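PDB 6F3H: exoribonuclease II, mitochondrial, which probably degrades mitochondrial RNA from the 3' end as the exoribonuclease component of the mtEXO degradosome, with a magnesium ion at its active site. Local coordinates for residues I324-D329 against L341-P346; V332-C337 against Q746-T751; H757-G762 against I817-G822. The protein carries 1 engineered substitution. All coordinates share one frame; numbering follows the deposited sequence.

Overall arrangement
All three contacts are small and lie well away from the magnesium site, joining helices to loops, to each other or, in interaction 3, to a strand end. Interactions 1 and 2 share helix 334-343: interaction 2 uses its first turn and interaction 1 its last, and Tyr327 of the one packs on Leu336 of the other. Interactions 2 and 3 share helix 725-761 and also meet where Asp821 binds Arg334 N and Ser335 OG; the centres of these two are about 9 Å apart. Interaction 2 is a surface contact carried by one weak polar pair, whereas interactions 1 and 3 are each partly buried. In interaction 1 a phenol is hydrogen-bonded to a carboxylate; interaction 3 relies on van der Waals packing.

Interaction 1 of 3, residues I324-D329 against L341-P346; sequences IDMYRD and LVEISP
Glu343 reaches out from the last turn of helix 334-343 to meet Tyr327 and Met326, and it contributes more than half of the 112 Å² buried here. The backbones stay apart, with 11.6 Å between Met326 CA and Glu343 CA, so long side chains must span the interval. Glu343 does so with CG anti to its own nitrogen (chi1 -174°) and the rest of the chain stretched out. Its OE1 accepts a hydrogen bond of 2.6 Å from Tyr327 OH; the hydroxyl lies above the carboxylate plane, 38° out of it, and the carboxylate oxygen sits at the edge of the phenol ring. Ring and carboxylate are turned 35° against each other. The other oxygen, OE2, faces the methyl end of Met326, a selenomethionine whose poor order leaves the details of that approach uncertain. Met326 and Tyr327 are the two central residues of a type I turn running from Asp325 to Arg328, which presents both side chains to the same carboxylate. The Tyr327 ring packs on Leu336, Lys339 and Leu340, so the loop after helix 311-322 folds back along helix 334-343, while Glu343 also touches Tyr285 of helix 285-291.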
loop_
_atom_site.group_PDB
_atom_site.type_symbol
_atom_site.label_atom_id
_atom_site.label_comp_id
_atom_site.label_asym_id
_atom_site.label_seq_id
_atom_site.Cartn_x
_atom_site.Cartn_y
_atom_site.Cartn_z
ATOM N N ILE A 324 28.309 -24.237 -9.980
ATOM C CA ILE A 324 28.116 -23.799 -11.361
ATOM C C ILE A 324 29.173 -22.764 -11.714
ATOM O O ILE A 324 29.326 -21.768 -11.002
ATOM C CB ILE A 324 26.702 -23.235 -11.581
ATOM C CG1 ILE A 324 25.671 -24.347 -11.460
ATOM C CG2 ILE A 324 26.596 -22.631 -12.953
ATOM C CD1 ILE A 324 24.352 -23.867 -11.080
ATOM N N ASP A 325 29.852 -22.962 -12.845
ATOM C CA ASP A 325 31.068 -22.203 -13.132
ATOM C C ASP A 325 30.816 -20.711 -13.140
ATOM O O ASP A 325 31.462 -19.951 -12.412
ATOM C CB ASP A 325 31.642 -22.619 -14.478
ATOM C CG ASP A 325 32.017 -24.060 -14.507
ATOM O OD1 ASP A 325 31.122 -24.897 -14.306
ATOM O OD2 ASP A 325 33.207 -24.357 -14.721
HETATM N N MSE A 326 29.908 -20.271 -13.986
HETATM C CA MSE A 326 29.680 -18.858 -14.159
HETATM C C MSE A 326 29.327 -18.182 -12.858
HETATM O O MSE A 326 29.800 -17.096 -12.554
HETATM C CB MSE A 326 28.568 -18.661 -15.147
HETATM C CG MSE A 326 28.867 -19.322 -16.443
HETATM SE SE MSE A 326 27.330 -19.027 -17.541
HETATM C CE MSE A 326 26.389 -20.684 -17.138
ATOM N N TYR A 327 28.473 -18.844 -12.093
ATOM C CA TYR A 327 27.848 -18.244 -10.930
ATOM C C TYR A 327 28.591 -18.541 -9.656
ATOM O O TYR A 327 28.082 -18.240 -8.580
ATOM C CB TYR A 327 26.424 -18.750 -10.791
ATOM C CG TYR A 327 25.552 -18.421 -11.967
ATOM C CD1 TYR A 327 25.100 -17.131 -12.181
ATOM C CD2 TYR A 327 25.194 -19.395 -12.883
ATOM C CE1 TYR A 327 24.296 -16.823 -13.267
ATOM C CE2 TYR A 327 24.388 -19.095 -13.974
ATOM C CZ TYR A 327 23.944 -17.808 -14.160
ATOM O OH TYR A 327 23.149 -17.491 -15.238
ATOM N N ARG A 328 29.782 -19.117 -9.747
ATOM C CA ARG A 328 30.305 -19.831 -8.595
ATOM C C ARG A 328 30.706 -18.896 -7.459
ATOM O O ARG A 328 30.428 -19.193 -6.290
ATOM C CB ARG A 328 31.477 -20.702 -9.033
ATOM C CG ARG A 328 32.136 -21.436 -7.898
ATOM C CD ARG A 328 33.224 -22.414 -8.365
ATOM N NE ARG A 328 32.747 -23.490 -9.227
ATOM C CZ ARG A 328 33.049 -23.591 -10.516
ATOM N NH1 ARG A 328 33.803 -22.666 -11.102
ATOM N NH2 ARG A 328 32.583 -24.608 -11.225
ATOM N N ASP A 329 31.322 -17.759 -7.766
ATOM C CA ASP A 329 31.925 -16.919 -6.734
ATOM C C ASP A 329 31.037 -15.771 -6.257
ATOM O O ASP A 329 31.508 -14.947 -5.467
ATOM C CB ASP A 329 33.263 -16.367 -7.216
ATOM N N LEU A 341 17.520 -18.898 -13.637
ATOM C CA LEU A 341 16.216 -19.407 -14.005
ATOM C C LEU A 341 15.875 -19.006 -15.426
ATOM O O LEU A 341 15.356 -19.811 -16.204
ATOM C CB LEU A 341 15.192 -18.871 -13.028
ATOM C CG LEU A 341 13.803 -19.413 -13.220
ATOM C CD1 LEU A 341 13.805 -20.880 -13.534
ATOM C CD2 LEU A 341 13.086 -19.146 -11.976
ATOM N N VAL A 342 16.191 -17.769 -15.791
ATOM C CA VAL A 342 16.019 -17.352 -17.173
ATOM C C VAL A 342 16.832 -18.251 -18.082
ATOM O O VAL A 342 16.377 -18.677 -19.144
ATOM C CB VAL A 342 16.444 -15.882 -17.335
ATOM C CG1 VAL A 342 16.902 -15.605 -18.757
ATOM C CG2 VAL A 342 15.333 -14.937 -16.926
ATOM N N GLU A 343 18.028 -18.591 -17.651
ATOM C CA GLU A 343 18.931 -19.318 -18.516
ATOM C C GLU A 343 18.458 -20.738 -18.766
ATOM O O GLU A 343 18.809 -21.339 -19.780
ATOM C CB GLU A 343 20.309 -19.303 -17.892
ATOM C CG GLU A 343 21.337 -19.880 -18.753
ATOM C CD GLU A 343 22.699 -19.688 -18.162
ATOM O OE1 GLU A 343 22.946 -18.587 -17.620
ATOM O OE2 GLU A 343 23.515 -20.633 -18.223
ATOM N N ILE A 344 17.680 -21.299 -17.856
ATOM C CA ILE A 344 17.276 -22.691 -17.945
ATOM C C ILE A 344 15.788 -22.835 -18.244
ATOM O O ILE A 344 15.223 -23.899 -18.008
ATOM C CB ILE A 344 17.642 -23.428 -16.659
ATOM C CG1 ILE A 344 16.954 -22.706 -15.505
ATOM C CG2 ILE A 344 19.141 -23.437 -16.489
ATOM C CD1 ILE A 344 16.808 -23.531 -14.281
ATOM N N SER A 345 15.160 -21.810 -18.807
ATOM C CA SER A 345 13.741 -21.780 -19.132
ATOM C C SER A 345 13.569 -21.294 -20.563
ATOM O O SER A 345 14.456 -20.626 -21.110
ATOM C CB SER A 345 12.961 -20.862 -18.172
ATOM O OG SER A 345 13.206 -21.170 -16.812
ATOM N N PRO A 346 12.455 -21.634 -21.218
ATOM C CA PRO A 346 12.388 -21.415 -22.664
ATOM C C PRO A 346 12.342 -19.930 -22.957
ATOM O O PRO A 346 11.799 -19.142 -22.178
ATOM C CB PRO A 346 11.081 -22.104 -23.078
ATOM C CG PRO A 346 10.667 -22.928 -21.915
ATOM C CD PRO A 346 11.209 -22.236 -20.708
#

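Interaction 2 of 3, residues V332-C337 against Q746-T751; sequences VTRSLC and QRHSST
Arg334, in the capped first turn of helix 334-343, meets His748 of the long helix 725-761. The strands that follow that long helix, 765-827, probably form the S1 domain, an OB fold, as in other RNase II family enzymes. Between the two segments the contact is loose: Arg334 CA and His748 CA stand 12.6 Å apart, just 64 Å² is buried, and both partners remain partly exposed. What joins them is a weak hydrogen bond from Arg334 NH2 to His748 NE2, 3.1 Å long and bent to 122° at the hydrogen. Leu820 O lies at the same NE2 as a second weak partner. The amino group arrives at the edge of the imidazole, near its plane, and guanidinium and ring are inclined by 37°. His748 CG is anti to the backbone N (chi1 -155°), which carries the ring out toward the arginine. The firmer attachments lie to the side of this bridge. Arg334 NE is hydrogen-bonded to Ala303 O at the end of helix 293-303, the stronger polar partner of this side chain, and Asp821 takes hydrogen bonds from Arg334 N and Ser335 OG, tying the start of the helix to the loop between the last two strands. The nearest atom of the bound nucleic acid is about 5 Å away, though the contact is remote from the magnesium site. Within the cap itself, Thr333 at the N-cap position accepts through OG1 from Leu336 N at 3.2 Å.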
loop_
_atom_site.group_PDB
_atom_site.type_symbol
_atom_site.label_atom_id
_atom_site.label_comp_id
_atom_site.label_asym_id
_atom_site.label_seq_id
_atom_site.Cartn_x
_atom_site.Cartn_y
_atom_site.Cartn_z
ATOM N N VAL A 332 24.635 -14.568 -3.433
ATOM C CA VAL A 332 23.381 -15.223 -3.772
ATOM C C VAL A 332 22.279 -14.200 -3.614
ATOM O O VAL A 332 21.897 -13.868 -2.487
ATOM C CB VAL A 332 23.134 -16.440 -2.879
ATOM C CG1 VAL A 332 21.718 -16.962 -3.028
ATOM C CG2 VAL A 332 24.162 -17.516 -3.164
ATOM N N THR A 333 21.745 -13.738 -4.744
ATOM C CA THR A 333 20.772 -12.659 -4.816
ATOM C C THR A 333 19.646 -13.102 -5.724
ATOM O O THR A 333 19.841 -13.909 -6.627
ATOM C CB THR A 333 21.397 -11.363 -5.374
ATOM O OG1 THR A 333 21.725 -11.526 -6.763
ATOM C CG2 THR A 333 22.660 -11.011 -4.651
ATOM N N ARG A 334 18.474 -12.519 -5.519
ATOM C CA ARG A 334 17.342 -12.890 -6.351
ATOM C C ARG A 334 17.670 -12.695 -7.815
ATOM O O ARG A 334 17.328 -13.538 -8.644
ATOM C CB ARG A 334 16.138 -12.043 -5.987
ATOM C CG ARG A 334 15.993 -11.794 -4.504
ATOM C CD ARG A 334 14.701 -12.316 -3.978
ATOM N NE ARG A 334 13.591 -11.591 -4.552
ATOM C CZ ARG A 334 13.042 -10.524 -3.992
ATOM N NH1 ARG A 334 13.527 -10.081 -2.835
ATOM N NH2 ARG A 334 12.024 -9.903 -4.597
ATOM N N SER A 335 18.330 -11.580 -8.146
ATOM C CA SER A 335 18.776 -11.332 -9.516
ATOM C C SER A 335 19.546 -12.507 -10.047
ATOM O O SER A 335 19.449 -12.857 -11.229
ATOM C CB SER A 335 19.647 -10.093 -9.586
ATOM O OG SER A 335 18.856 -8.964 -9.345
ATOM N N LEU A 336 20.334 -13.113 -9.180
ATOM C CA LEU A 336 21.177 -14.196 -9.620
ATOM C C LEU A 336 20.340 -15.444 -9.843
ATOM O O LEU A 336 20.525 -16.147 -10.836
ATOM C CB LEU A 336 22.266 -14.406 -8.579
ATOM C CG LEU A 336 23.565 -14.952 -9.133
ATOM C CD1 LEU A 336 24.246 -13.815 -9.820
ATOM C CD2 LEU A 336 24.384 -15.476 -7.990
ATOM N N CYS A 337 19.346 -15.676 -8.988
ATOM C CA CYS A 337 18.399 -16.747 -9.259
ATOM C C CYS A 337 17.604 -16.463 -10.510
ATOM O O CYS A 337 17.263 -17.384 -11.258
ATOM C CB CYS A 337 17.450 -16.928 -8.091
ATOM S SG CYS A 337 18.241 -17.547 -6.644
ATOM N N GLN A 746 4.219 -2.182 -5.810
ATOM C CA GLN A 746 4.356 -1.140 -6.817
ATOM C C GLN A 746 5.802 -0.657 -6.852
ATOM O O GLN A 746 6.464 -0.740 -7.894
ATOM C CB GLN A 746 3.364 -0.000 -6.559
ATOM C CG GLN A 746 1.900 -0.397 -6.904
ATOM C CD GLN A 746 0.843 0.700 -6.662
ATOM O OE1 GLN A 746 1.052 1.631 -5.880
ATOM N NE2 GLN A 746 -0.311 0.567 -7.327
ATOM N N ARG A 747 6.347 -0.272 -5.693
ATOM C CA ARG A 747 7.741 0.164 -5.647
ATOM C C ARG A 747 8.669 -0.929 -6.131
ATOM O O ARG A 747 9.619 -0.665 -6.870
ATOM C CB ARG A 747 8.142 0.577 -4.224
ATOM N N HIS A 748 8.390 -2.171 -5.779
ATOM C CA HIS A 748 9.372 -3.188 -6.101
ATOM C C HIS A 748 9.463 -3.414 -7.602
ATOM O O HIS A 748 10.561 -3.451 -8.162
ATOM C CB HIS A 748 9.087 -4.474 -5.349
ATOM C CG HIS A 748 10.314 -5.295 -5.166
ATOM N ND1 HIS A 748 11.473 -4.769 -4.636
ATOM C CD2 HIS A 748 10.583 -6.589 -5.458
ATOM C CE1 HIS A 748 12.406 -5.704 -4.612
ATOM N NE2 HIS A 748 11.891 -6.820 -5.099
ATOM N N SER A 749 8.320 -3.548 -8.274
ATOM C CA SER A 749 8.322 -3.765 -9.720
ATOM C C SER A 749 8.895 -2.588 -10.493
ATOM O O SER A 749 9.685 -2.763 -11.428
ATOM C CB SER A 749 6.911 -4.006 -10.213
ATOM O OG SER A 749 6.983 -4.292 -11.591
ATOM N N SER A 750 8.477 -1.382 -10.151
ATOM C CA SER A 750 8.969 -0.231 -10.881
ATOM C C SER A 750 10.459 -0.074 -10.691
ATOM O O SER A 750 11.190 0.219 -11.639
ATOM C CB SER A 750 8.217 1.001 -10.425
ATOM O OG SER A 750 6.836 0.887 -10.739
ATOM N N THR A 751 10.932 -0.269 -9.469
ATOM C CA THR A 751 12.368 -0.373 -9.225
ATOM C C THR A 751 13.016 -1.404 -10.130
ATOM O O THR A 751 14.064 -1.148 -10.729
ATOM C CB THR A 751 12.620 -0.716 -7.787
ATOM O OG1 THR A 751 11.983 0.272 -6.979
ATOM C CG2 THR A 751 14.053 -0.668 -7.542
#

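Interaction 3 of 3, residues H757-G762 against I817-G822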
loop_
_atom_site.group_PDB
_atom_site.type_symbol
_atom_site.label_atom_id
_atom_site.label_comp_id
_atom_site.label_asym_id
_atom_site.label_seq_id
_atom_site.Cartn_x
_atom_site.Cartn_y
_atom_site.Cartn_z
ATOM N N HIS A 757 16.626 -0.983 -16.852
ATOM C CA HIS A 757 16.962 -0.008 -17.875
ATOM C C HIS A 757 18.360 0.551 -17.662
ATOM O O HIS A 757 19.154 0.641 -18.602
ATOM C CB HIS A 757 15.940 1.116 -17.852
ATOM C CG HIS A 757 16.443 2.375 -18.462
ATOM N ND1 HIS A 757 16.603 2.519 -19.822
ATOM C CD2 HIS A 757 16.822 3.548 -17.906
ATOM C CE1 HIS A 757 17.059 3.731 -20.077
ATOM N NE2 HIS A 757 17.198 4.377 -18.933
ATOM N N LEU A 758 18.680 0.919 -16.421
ATOM C CA LEU A 758 20.012 1.429 -16.124
ATOM C C LEU A 758 21.062 0.409 -16.501
ATOM O O LEU A 758 22.191 0.774 -16.852
ATOM C CB LEU A 758 20.133 1.770 -14.645
ATOM C CG LEU A 758 19.206 2.891 -14.197
ATOM C CD1 LEU A 758 19.666 3.404 -12.857
ATOM C CD2 LEU A 758 19.132 4.005 -15.224
ATOM N N GLU A 759 20.697 -0.872 -16.445
ATOM C CA GLU A 759 21.577 -1.928 -16.920
ATOM C C GLU A 759 21.708 -1.880 -18.438
ATOM O O GLU A 759 22.820 -1.842 -18.979
ATOM C CB GLU A 759 21.015 -3.285 -16.502
ATOM C CG GLU A 759 21.369 -3.762 -15.111
ATOM C CD GLU A 759 21.020 -5.237 -14.920
ATOM O OE1 GLU A 759 20.205 -5.741 -15.724
ATOM O OE2 GLU A 759 21.558 -5.892 -13.983
ATOM N N GLN A 760 20.578 -1.842 -19.142
ATOM C CA GLN A 760 20.640 -1.818 -20.595
ATOM C C GLN A 760 21.339 -0.561 -21.103
ATOM O O GLN A 760 22.020 -0.607 -22.133
ATOM C CB GLN A 760 19.231 -1.948 -21.175
ATOM N N SER A 761 21.217 0.561 -20.387
ATOM C CA SER A 761 21.770 1.819 -20.877
ATOM C C SER A 761 23.263 1.971 -20.622
ATOM O O SER A 761 23.885 2.859 -21.216
ATOM C CB SER A 761 21.049 3.002 -20.229
ATOM O OG SER A 761 21.577 3.234 -18.930
ATOM N N GLY A 762 23.849 1.145 -19.762
ATOM C CA GLY A 762 25.272 1.227 -19.482
ATOM C C GLY A 762 25.701 2.502 -18.777
ATOM O O GLY A 762 26.207 3.436 -19.412
ATOM N N ILE A 817 24.553 -3.731 -9.664
ATOM C CA ILE A 817 23.127 -3.550 -9.876
ATOM C C ILE A 817 22.421 -4.886 -9.774
ATOM O O ILE A 817 22.676 -5.781 -10.586
ATOM C CB ILE A 817 22.835 -2.964 -11.250
ATOM C CG1 ILE A 817 23.478 -1.599 -11.399
ATOM C CG2 ILE A 817 21.344 -2.940 -11.467
ATOM C CD1 ILE A 817 23.280 -1.040 -12.790
ATOM N N HIS A 818 21.491 -5.010 -8.833
ATOM C CA HIS A 818 20.675 -6.219 -8.746
ATOM C C HIS A 818 19.204 -5.866 -8.762
ATOM O O HIS A 818 18.600 -5.622 -7.702
ATOM C CB HIS A 818 21.018 -7.036 -7.520
ATOM C CG HIS A 818 22.449 -7.422 -7.462
ATOM N ND1 HIS A 818 23.369 -6.747 -6.692
ATOM C CD2 HIS A 818 23.121 -8.426 -8.070
ATOM C CE1 HIS A 818 24.552 -7.315 -6.835
ATOM N NE2 HIS A 818 24.426 -8.341 -7.659
ATOM N N PRO A 819 18.592 -5.919 -9.943
ATOM C CA PRO A 819 17.217 -5.421 -10.102
ATOM C C PRO A 819 16.179 -6.186 -9.302
ATOM O O PRO A 819 15.384 -5.568 -8.585
ATOM C CB PRO A 819 16.993 -5.548 -11.612
ATOM C CG PRO A 819 18.373 -5.644 -12.195
ATOM C CD PRO A 819 19.163 -6.397 -11.209
ATOM N N LEU A 820 16.138 -7.516 -9.417
ATOM C CA LEU A 820 15.140 -8.280 -8.676
ATOM C C LEU A 820 15.278 -8.088 -7.178
ATOM O O LEU A 820 14.334 -8.375 -6.432
ATOM C CB LEU A 820 15.263 -9.755 -9.002
ATOM C CG LEU A 820 14.285 -10.129 -10.088
ATOM C CD1 LEU A 820 14.491 -11.561 -10.468
ATOM C CD2 LEU A 820 12.886 -9.887 -9.590
ATOM N N ASP A 821 16.436 -7.597 -6.732
ATOM C CA ASP A 821 16.697 -7.399 -5.325
ATOM C C ASP A 821 16.526 -5.954 -4.893
ATOM O O ASP A 821 16.349 -5.697 -3.695
ATOM C CB ASP A 821 18.129 -7.834 -5.003
ATOM C CG ASP A 821 18.464 -9.220 -5.519
ATOM O OD1 ASP A 821 18.841 -9.353 -6.700
ATOM O OD2 ASP A 821 18.460 -10.163 -4.706
ATOM N N GLY A 822 16.550 -5.012 -5.837
ATOM C CA GLY A 822 16.444 -3.611 -5.494
ATOM C C GLY A 822 17.752 -3.030 -5.021
ATOM O O GLY A 822 17.756 -2.064 -4.250
#
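Glu759, on the last turn of helix 725-761, packs against Ile817 at the end of strand 808-818. Just before it, Leu758 flanks Ile817 more loosely, its CB standing 4.6 Å from Ile817 CD1. Glu759 itself is the partner in every close approach and has the largest share, 66 of the 159 Å² buried. CG lies anti to the carbonyl carbon (chi1 -85°) and the chain is extended beyond it, which lays the aliphatic part alongside Ile817, the two side chains running antiparallel. Glu759 CG rests 3.7 Å from Ile817 CG2. Farther out, the Glu759 and Pro819 side chains cross at about a right angle, with Glu759 OE2 3.7 Å from Pro819 CG. The same oxygen lies 3.6 Å from Ile817 O without a hydrogen bond between them; the contact rests on the packing of CG and the carboxylate end against Ile817 CG2 and Pro819 CG. Ile817 also packs on Leu755 of the helix and Leu824 of strand 823-827. Pro819 touches Tyr752 and Leu755 of helix 725-761 and Ser335 of helix 334-343, so the turn joining the last two strands lies against both helices.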